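Long-range contacts in regulatory Subunit of Protein Kinase A (cAMP-dependent) from Euglena gracilis (Euglena gracilis, PDB 6RSX), which binds cyclic AMP in two cyclic nucleotide-binding domains and probably regulates the catalytic subunit of protein kinase A: residues G68-K73 with A125-A130; Y82-G87 with A111-L116; C89-Q94 with H103-G108. One frame throughout, in Å; residues are numbered along the deposited sequence.

Contact 1. Residues G68-K73 with A125-A130; sequences GHFIMK and AASVQA. With CMP (adenosine-3',5'-cyclic-monophosphate), chain B.
The side chain of Q129 does two jobs at once. CG stands anti to the backbone N (chi1 -179°) and the chain stays extended, so its carboxamide lies nearly parallel to the F70 ring, the two planes 19° apart, with CD over one face toward the rim. The same amide drives NE2 straight at G68 O, 2.8 Å away and in the amide plane, though NE2 stands above the plane of the G68 carbonyl. The opposite face of the F70 ring carries K73 CE, brought there by a chain bent at chi2 and chi3, so the ring lies between the Q129 carboxamide on one face and the K73 CE methylene on the other, both offset toward its rim. S127 OG lies 3.5 Å from K73 CE, but its hydrogen bond goes to the backbone N of Q74.

Beneath these side chains, 70-72 and 127-130 pair as antiparallel edge and inner strands of the cyclic nucleotide-binding beta barrel, with a beta bulge between F70 and M72. Across it, I71 N bonds to V128 O almost along the C=O axis, and V128 N reaches M72 O at 3.0 Å.

On the other face M72 and V128 run side by side, M72 CG touching V128 CG2 at 3.7 Å. M72 takes the crowded first rotamer (chi1 60°) and bends at chi3; M72 SD lies 3.4 Å from O5' of the cyclic AMP. Farther along, A125 N donates to the phosphate oxygen O2P at 2.8 Å, nearly straight.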
# COMPACT_ATOMS: atom_id res chain seq x y z
N GLY A 68 -25.44 -7.37 3.59
CA GLY A 68 -26.00 -7.66 2.30
C GLY A 68 -26.36 -6.44 1.46
O GLY A 68 -26.64 -6.59 0.27
N HIS A 69 -26.32 -5.24 2.02
CA HIS A 69 -26.67 -4.06 1.26
C HIS A 69 -25.46 -3.48 0.53
O HIS A 69 -24.33 -3.49 1.03
CB HIS A 69 -27.30 -3.03 2.19
CG HIS A 69 -28.67 -3.41 2.67
ND1 HIS A 69 -29.77 -2.60 2.49
CD2 HIS A 69 -29.12 -4.52 3.30
CE1 HIS A 69 -30.83 -3.19 3.01
NE2 HIS A 69 -30.47 -4.35 3.50
N PHE A 70 -25.72 -2.95 -0.67
CA PHE A 70 -24.66 -2.36 -1.50
C PHE A 70 -24.40 -0.92 -1.08
O PHE A 70 -25.31 -0.06 -1.10
CB PHE A 70 -25.02 -2.42 -2.99
CG PHE A 70 -24.93 -3.79 -3.59
CD1 PHE A 70 -26.02 -4.64 -3.55
CD2 PHE A 70 -23.75 -4.24 -4.17
CE1 PHE A 70 -25.94 -5.92 -4.11
CE2 PHE A 70 -23.66 -5.55 -4.72
CZ PHE A 70 -24.74 -6.37 -4.68
N ILE A 71 -23.15 -0.63 -0.76
CA ILE A 71 -22.74 0.74 -0.48
C ILE A 71 -22.63 1.53 -1.77
O ILE A 71 -22.95 2.73 -1.81
CB ILE A 71 -21.40 0.70 0.29
CG1 ILE A 71 -21.68 0.08 1.67
CG2 ILE A 71 -20.85 2.10 0.44
CD1 ILE A 71 -20.61 -0.85 2.13
N MET A 72 -22.19 0.87 -2.84
CA MET A 72 -22.16 1.44 -4.18
C MET A 72 -22.27 0.30 -5.18
O MET A 72 -21.91 -0.85 -4.89
CB MET A 72 -20.90 2.25 -4.45
CG MET A 72 -19.56 1.40 -4.33
SD MET A 72 -18.11 2.43 -4.67
CE MET A 72 -18.19 3.56 -3.31
N LYS A 73 -22.80 0.62 -6.36
CA LYS A 73 -22.88 -0.35 -7.43
C LYS A 73 -21.97 0.06 -8.57
O LYS A 73 -21.83 1.24 -8.89
CB LYS A 73 -24.31 -0.50 -7.94
CG LYS A 73 -25.26 -0.85 -6.84
CD LYS A 73 -26.06 -2.08 -7.19
CE LYS A 73 -25.17 -3.28 -7.55
NZ LYS A 73 -26.03 -4.42 -8.00
N ALA A 125 -16.02 1.42 -10.72
CA ALA A 125 -15.43 0.23 -11.35
C ALA A 125 -15.84 -1.11 -10.70
O ALA A 125 -15.54 -2.17 -11.25
CB ALA A 125 -13.89 0.35 -11.35
N ALA A 126 -16.51 -1.07 -9.56
CA ALA A 126 -16.87 -2.27 -8.85
C ALA A 126 -18.08 -1.95 -8.00
O ALA A 126 -18.29 -0.79 -7.62
CB ALA A 126 -15.69 -2.75 -7.97
N SER A 127 -18.85 -2.99 -7.67
CA SER A 127 -19.81 -2.89 -6.59
C SER A 127 -19.11 -3.21 -5.27
O SER A 127 -18.18 -4.04 -5.22
CB SER A 127 -20.95 -3.88 -6.82
OG SER A 127 -21.67 -3.59 -8.05
N VAL A 128 -19.60 -2.62 -4.19
CA VAL A 128 -19.07 -2.91 -2.85
C VAL A 128 -20.24 -3.28 -1.95
O VAL A 128 -21.13 -2.44 -1.71
CB VAL A 128 -18.30 -1.72 -2.26
CG1 VAL A 128 -17.67 -2.09 -0.89
CG2 VAL A 128 -17.24 -1.25 -3.24
N GLN A 129 -20.26 -4.53 -1.48
CA GLN A 129 -21.42 -5.05 -0.75
C GLN A 129 -21.05 -5.36 0.69
O GLN A 129 -20.05 -6.05 0.92
CB GLN A 129 -21.94 -6.31 -1.44
CG GLN A 129 -23.15 -6.89 -0.74
CD GLN A 129 -23.77 -8.04 -1.53
OE1 GLN A 129 -23.08 -8.75 -2.24
NE2 GLN A 129 -25.09 -8.19 -1.43
N ALA A 130 -21.84 -4.89 1.64
CA ALA A 130 -21.58 -5.22 3.04
C ALA A 130 -21.77 -6.72 3.22
O ALA A 130 -22.79 -7.29 2.80
CB ALA A 130 -22.52 -4.46 3.96
P CMP B . -14.46 3.38 -7.66
O1P CMP B . -14.79 4.89 -7.38
O2P CMP B . -14.31 2.83 -9.01
O5' CMP B . -15.63 2.48 -7.02
C5' CMP B . -15.42 1.10 -6.73
C4' CMP B . -14.16 1.02 -5.93
O4' CMP B . -13.73 -0.32 -5.62
C3' CMP B . -12.96 1.58 -6.64
O3' CMP B . -13.05 2.98 -6.78
C2' CMP B . -11.80 1.09 -5.77
O2' CMP B . -11.63 1.99 -4.68
C1' CMP B . -12.36 -0.25 -5.24
N9 CMP B . -11.70 -1.44 -5.77
C8 CMP B . -11.24 -2.49 -5.02
N7 CMP B . -10.76 -3.41 -5.84
C5 CMP B . -10.87 -2.92 -7.08
C6 CMP B . -10.48 -3.50 -8.26
N6 CMP B . -9.85 -4.76 -8.55
N1 CMP B . -10.64 -2.87 -9.41
C2 CMP B . -11.26 -1.65 -9.39
N3 CMP B . -11.65 -1.05 -8.22
C4 CMP B . -11.46 -1.71 -7.06

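Contact 2. Residues Y82-G87 with A111-L116; sequences YVIESG and ASFGEL. With CMP (adenosine-3',5'-cyclic-monophosphate), chain B.
Y82 and F113 form an antiparallel hydrogen-bonded pair, their side chains leave the sheet on the same face, and their rings define the contact. The ring planes lie 23° apart but are slid so far, with centroids 5.2 Å from each other, that they barely overlap. What sits over the F113 face is instead Y82 CB, a CH-pi contact 3.7 Å from the ring centroid. F113 adopts the crowded first rotamer, CG between the backbone N and the carbonyl carbon (chi1 58°), which swings its ring back over the partner strand; Y82 keeps CG beside its own N and brings CD2 to within 3.5 Å of F113 CE2. I84 crosses F113 at about a right angle, CG1 meeting the ring edge in its plane at 3.8 Å from CE1. The phenol OH of Y82 is bonded to N80 ND2.

Two reciprocal backbone bonds join Y82 and F113, and I84 N adds a third to A111 O at 2.9 Å, nearly along the C=O axis. On the reverse face V83 CG2 rests against S112 CB, near helices 29-39 and 43-46.

Beyond F113 the chain turns at G114, whose N donates to the ribose O2' of cyclic AMP. That hydroxyl in turn donates to E115 OE1 at 2.6 Å, while OE2 of the same carboxylate is held by R156 and Y175. A strand leading into a short helix that grips the ribose and cyclic phosphate is the phosphate-binding cassette of cyclic nucleotide-binding domains.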
# COMPACT_ATOMS: atom_id res chain seq x y z
N TYR A 82 -14.71 6.26 0.87
CA TYR A 82 -15.06 5.59 2.12
C TYR A 82 -13.85 4.92 2.76
O TYR A 82 -12.96 4.41 2.06
CB TYR A 82 -16.13 4.49 1.91
CG TYR A 82 -17.46 5.03 1.39
CD1 TYR A 82 -18.41 5.50 2.27
CD2 TYR A 82 -17.77 4.98 0.02
CE1 TYR A 82 -19.65 5.98 1.83
CE2 TYR A 82 -18.99 5.46 -0.44
CZ TYR A 82 -19.93 5.94 0.47
OH TYR A 82 -21.15 6.39 0.05
N VAL A 83 -13.83 4.92 4.09
CA VAL A 83 -12.93 4.03 4.86
C VAL A 83 -13.78 3.17 5.79
O VAL A 83 -14.66 3.66 6.49
CB VAL A 83 -11.88 4.82 5.67
CG1 VAL A 83 -10.85 3.86 6.37
CG2 VAL A 83 -11.13 5.82 4.80
N ILE A 84 -13.48 1.86 5.84
CA ILE A 84 -14.25 0.97 6.70
C ILE A 84 -13.81 1.16 8.15
O ILE A 84 -12.61 1.11 8.47
CB ILE A 84 -14.03 -0.50 6.27
CG1 ILE A 84 -14.60 -0.72 4.85
CG2 ILE A 84 -14.74 -1.40 7.29
CD1 ILE A 84 -14.36 -2.16 4.29
N GLU A 85 -14.78 1.34 9.05
CA GLU A 85 -14.52 1.34 10.48
C GLU A 85 -14.78 -0.05 11.08
O GLU A 85 -13.92 -0.57 11.81
CB GLU A 85 -15.41 2.38 11.17
CG GLU A 85 -15.10 2.48 12.69
CD GLU A 85 -15.92 3.62 13.33
OE1 GLU A 85 -17.13 3.73 13.01
OE2 GLU A 85 -15.33 4.43 14.06
N SER A 86 -15.92 -0.67 10.74
CA SER A 86 -16.30 -2.00 11.24
C SER A 86 -16.88 -2.82 10.11
O SER A 86 -17.51 -2.28 9.19
CB SER A 86 -17.41 -1.95 12.29
OG SER A 86 -17.27 -0.90 13.20
N GLY A 87 -16.70 -4.14 10.19
CA GLY A 87 -17.33 -5.03 9.24
C GLY A 87 -16.42 -5.32 8.08
O GLY A 87 -15.32 -4.80 7.96
N ALA A 111 -9.49 -0.29 5.37
CA ALA A 111 -9.43 -0.25 3.92
C ALA A 111 -10.27 0.90 3.39
O ALA A 111 -11.33 1.23 3.93
CB ALA A 111 -9.91 -1.56 3.29
N SER A 112 -9.80 1.48 2.32
CA SER A 112 -10.63 2.53 1.70
C SER A 112 -11.09 2.04 0.33
O SER A 112 -10.49 1.14 -0.28
CB SER A 112 -9.83 3.82 1.60
OG SER A 112 -8.59 3.61 0.93
N PHE A 113 -12.15 2.68 -0.16
CA PHE A 113 -12.67 2.41 -1.49
C PHE A 113 -13.45 3.64 -1.99
O PHE A 113 -14.05 4.41 -1.22
CB PHE A 113 -13.56 1.15 -1.55
CG PHE A 113 -14.73 1.18 -0.64
CD1 PHE A 113 -14.62 0.77 0.68
CD2 PHE A 113 -16.00 1.57 -1.11
CE1 PHE A 113 -15.74 0.79 1.54
CE2 PHE A 113 -17.10 1.59 -0.28
CZ PHE A 113 -16.98 1.20 1.06
N GLY A 114 -13.49 3.75 -3.31
CA GLY A 114 -14.31 4.75 -3.98
C GLY A 114 -13.53 5.93 -4.51
O GLY A 114 -14.13 6.94 -4.89
N GLU A 115 -12.21 5.82 -4.59
CA GLU A 115 -11.42 6.96 -5.02
C GLU A 115 -11.41 7.13 -6.55
O GLU A 115 -11.25 8.26 -7.02
CB GLU A 115 -9.97 6.81 -4.49
CG GLU A 115 -9.04 5.96 -5.30
CD GLU A 115 -9.16 4.45 -5.04
OE1 GLU A 115 -10.03 4.03 -4.24
OE2 GLU A 115 -8.39 3.71 -5.67
N LEU A 116 -11.56 6.04 -7.31
CA LEU A 116 -11.32 6.11 -8.76
C LEU A 116 -12.33 7.05 -9.41
O LEU A 116 -11.96 7.92 -10.21
CB LEU A 116 -11.44 4.75 -9.40
CG LEU A 116 -10.36 3.70 -8.99
CD1 LEU A 116 -10.64 2.40 -9.70
CD2 LEU A 116 -8.96 4.21 -9.30
P CMP B . -14.46 3.38 -7.66
O1P CMP B . -14.79 4.89 -7.38
O2P CMP B . -14.31 2.83 -9.01
O5' CMP B . -15.63 2.48 -7.02
C5' CMP B . -15.42 1.10 -6.73
C4' CMP B . -14.16 1.02 -5.93
O4' CMP B . -13.73 -0.32 -5.62
C3' CMP B . -12.96 1.58 -6.64
O3' CMP B . -13.05 2.98 -6.78
C2' CMP B . -11.80 1.09 -5.77
O2' CMP B . -11.63 1.99 -4.68
C1' CMP B . -12.36 -0.25 -5.24
N9 CMP B . -11.70 -1.44 -5.77
C8 CMP B . -11.24 -2.49 -5.02
N7 CMP B . -10.76 -3.41 -5.84
C5 CMP B . -10.87 -2.92 -7.08
C6 CMP B . -10.48 -3.50 -8.26
N6 CMP B . -9.85 -4.76 -8.55
N1 CMP B . -10.64 -2.87 -9.41
C2 CMP B . -11.26 -1.65 -9.39
N3 CMP B . -11.65 -1.05 -8.22
C4 CMP B . -11.46 -1.71 -7.06

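Contact 3. Residues C89-Q94 with H103-G108; sequences CNILIQ and HKSTIG. With CMP (adenosine-3',5'-cyclic-monophosphate), chain B.
T106 OG1 donates to N90 OD1 at 2.9 Å, from above the plane of that amide carbonyl, and accepts from H103 NE2 at 3.1 Å, lying close to the plane of the imidazole. Two bonds therefore grip one hydroxyl, and the second would probably favour H103 carrying its proton on NE2. N90 and T106 lie side by side, whereas the N90 amide stands almost upright to the imidazole, the planes 84° apart, with N90 CG 3.7 Å from H103 CD2. An alanine at N90 would remove the carboxamide, and would probably cost T106 its acceptor and loosen the cross-strand setting of the H103 ring.

The backbone ladder is antiparallel. C89 and I107 exchange two bonds; I91 N gives a nearly straight one to S105 O at 2.8 Å, and I91 O accepts from K104 N almost along its C=O axis. Two residues, K104 and S105, lie opposite the single residue I91, which makes a classic bulge and shifts the register before L92 meets H103.

Packing occupies the face with C89 and I91. I91 CD1 touches I107 CD1 at 3.9 Å, the two side chains crossing at about a right angle, and I91 CG2 reaches N7 of the adenine at 3.6 Å. I93 CD1 lies between K104 CG, 3.6 Å away, and adenine N1, so this hairpin lines the base end of the pocket. Strand 127-130 flanks 89-93 on the side away from 102-107, V128 packing on C89 and I91, while C89 and I107 both reach I84 of strand 80-84.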
# COMPACT_ATOMS: atom_id res chain seq x y z
N CYS A 89 -16.51 -5.99 3.59
CA CYS A 89 -17.22 -5.72 2.34
C CYS A 89 -16.63 -6.56 1.23
O CYS A 89 -15.41 -6.80 1.20
CB CYS A 89 -17.11 -4.21 1.91
SG CYS A 89 -17.97 -3.07 2.99
N ASN A 90 -17.47 -7.02 0.31
CA ASN A 90 -17.00 -7.72 -0.87
C ASN A 90 -16.89 -6.75 -2.04
O ASN A 90 -17.82 -5.97 -2.28
CB ASN A 90 -17.93 -8.87 -1.26
CG ASN A 90 -17.74 -10.09 -0.31
OD1 ASN A 90 -16.75 -10.18 0.39
ND2 ASN A 90 -18.72 -10.98 -0.27
N ILE A 91 -15.79 -6.84 -2.76
CA ILE A 91 -15.59 -6.13 -4.02
C ILE A 91 -16.04 -7.07 -5.13
O ILE A 91 -15.49 -8.18 -5.28
CB ILE A 91 -14.12 -5.74 -4.22
CG1 ILE A 91 -13.60 -4.91 -3.04
CG2 ILE A 91 -13.94 -5.03 -5.57
CD1 ILE A 91 -14.44 -3.64 -2.71
N LEU A 92 -17.04 -6.66 -5.89
CA LEU A 92 -17.63 -7.46 -6.97
C LEU A 92 -17.51 -6.71 -8.28
O LEU A 92 -17.81 -5.51 -8.35
CB LEU A 92 -19.12 -7.75 -6.68
CG LEU A 92 -19.37 -8.41 -5.32
CD1 LEU A 92 -20.71 -8.07 -4.77
CD2 LEU A 92 -19.28 -9.88 -5.57
N ILE A 93 -17.07 -7.39 -9.34
CA ILE A 93 -16.89 -6.72 -10.62
C ILE A 93 -17.56 -7.55 -11.72
O ILE A 93 -17.27 -8.74 -11.89
CB ILE A 93 -15.41 -6.47 -10.95
CG1 ILE A 93 -14.78 -5.60 -9.84
CG2 ILE A 93 -15.27 -5.80 -12.37
CD1 ILE A 93 -13.24 -5.41 -10.00
N GLN A 94 -18.44 -6.90 -12.48
CA GLN A 94 -19.05 -7.51 -13.66
C GLN A 94 -18.18 -7.23 -14.87
O GLN A 94 -17.61 -6.14 -15.00
CB GLN A 94 -20.44 -6.88 -13.93
CG GLN A 94 -21.41 -7.02 -12.78
CD GLN A 94 -22.46 -5.96 -12.88
OE1 GLN A 94 -22.44 -5.01 -12.10
NE2 GLN A 94 -23.37 -6.11 -13.84
N HIS A 103 -16.88 -12.13 -7.56
CA HIS A 103 -16.12 -11.77 -6.37
C HIS A 103 -14.65 -11.56 -6.72
O HIS A 103 -14.00 -12.41 -7.35
CB HIS A 103 -16.24 -12.85 -5.29
CG HIS A 103 -15.44 -12.54 -4.07
ND1 HIS A 103 -14.16 -13.02 -3.87
CD2 HIS A 103 -15.72 -11.76 -2.99
CE1 HIS A 103 -13.69 -12.56 -2.72
NE2 HIS A 103 -14.62 -11.79 -2.17
N LYS A 104 -14.12 -10.45 -6.28
CA LYS A 104 -12.71 -10.13 -6.51
C LYS A 104 -11.88 -10.14 -5.23
O LYS A 104 -10.78 -10.70 -5.22
CB LYS A 104 -12.56 -8.77 -7.20
CG LYS A 104 -13.07 -8.72 -8.66
CD LYS A 104 -12.30 -9.65 -9.56
CE LYS A 104 -12.96 -9.86 -10.92
NZ LYS A 104 -12.03 -10.63 -11.83
N SER A 105 -12.39 -9.56 -4.14
CA SER A 105 -11.66 -9.51 -2.88
C SER A 105 -12.63 -9.12 -1.78
O SER A 105 -13.75 -8.68 -2.04
CB SER A 105 -10.48 -8.53 -2.93
OG SER A 105 -10.92 -7.18 -3.01
N THR A 106 -12.17 -9.30 -0.54
CA THR A 106 -12.90 -8.87 0.64
C THR A 106 -12.03 -7.88 1.38
O THR A 106 -10.82 -8.13 1.53
CB THR A 106 -13.26 -10.08 1.52
OG1 THR A 106 -13.97 -11.03 0.73
CG2 THR A 106 -14.07 -9.68 2.75
N ILE A 107 -12.62 -6.77 1.83
CA ILE A 107 -11.87 -5.74 2.54
C ILE A 107 -12.49 -5.51 3.92
O ILE A 107 -13.65 -5.85 4.19
CB ILE A 107 -11.79 -4.41 1.73
CG1 ILE A 107 -13.18 -3.91 1.37
CG2 ILE A 107 -10.98 -4.66 0.46
CD1 ILE A 107 -13.18 -2.45 0.80
N GLY A 108 -11.70 -4.91 4.80
CA GLY A 108 -12.16 -4.72 6.15
C GLY A 108 -11.69 -3.42 6.77
O GLY A 108 -11.28 -2.50 6.07
P CMP B . -14.46 3.38 -7.66
O1P CMP B . -14.79 4.89 -7.38
O2P CMP B . -14.31 2.83 -9.01
O5' CMP B . -15.63 2.48 -7.02
C5' CMP B . -15.42 1.10 -6.73
C4' CMP B . -14.16 1.02 -5.93
O4' CMP B . -13.73 -0.32 -5.62
C3' CMP B . -12.96 1.58 -6.64
O3' CMP B . -13.05 2.98 -6.78
C2' CMP B . -11.80 1.09 -5.77
O2' CMP B . -11.63 1.99 -4.68
C1' CMP B . -12.36 -0.25 -5.24
N9 CMP B . -11.70 -1.44 -5.77
C8 CMP B . -11.24 -2.49 -5.02
N7 CMP B . -10.76 -3.41 -5.84
C5 CMP B . -10.87 -2.92 -7.08
C6 CMP B . -10.48 -3.50 -8.26
N6 CMP B . -9.85 -4.76 -8.55
N1 CMP B . -10.64 -2.87 -9.41
C2 CMP B . -11.26 -1.65 -9.39
N3 CMP B . -11.65 -1.05 -8.22
C4 CMP B . -11.46 -1.71 -7.06

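Overall arrangement
All three contacts belong to the first cyclic nucleotide-binding domain and surround one cyclic AMP. Along the chain they enclose one another: 68-73 and 125-130 lie outermost, 82-87 and 111-116 come next, and the hairpin 89-94 with 103-108 is innermost. Contacts 1 and 3 have centres about 8 Å apart and share a four-stranded antiparallel sheet, where 127-130 and 89-93 are neighbours. Contact 2 belongs to the other sheet, its centre about 11 Å from contact 1 and 12 Å from contact 3. F113 bridges the sheets, touching M72, V128 and I107. Ribose, phosphate and adenine are thus gripped by segments far apart in sequence.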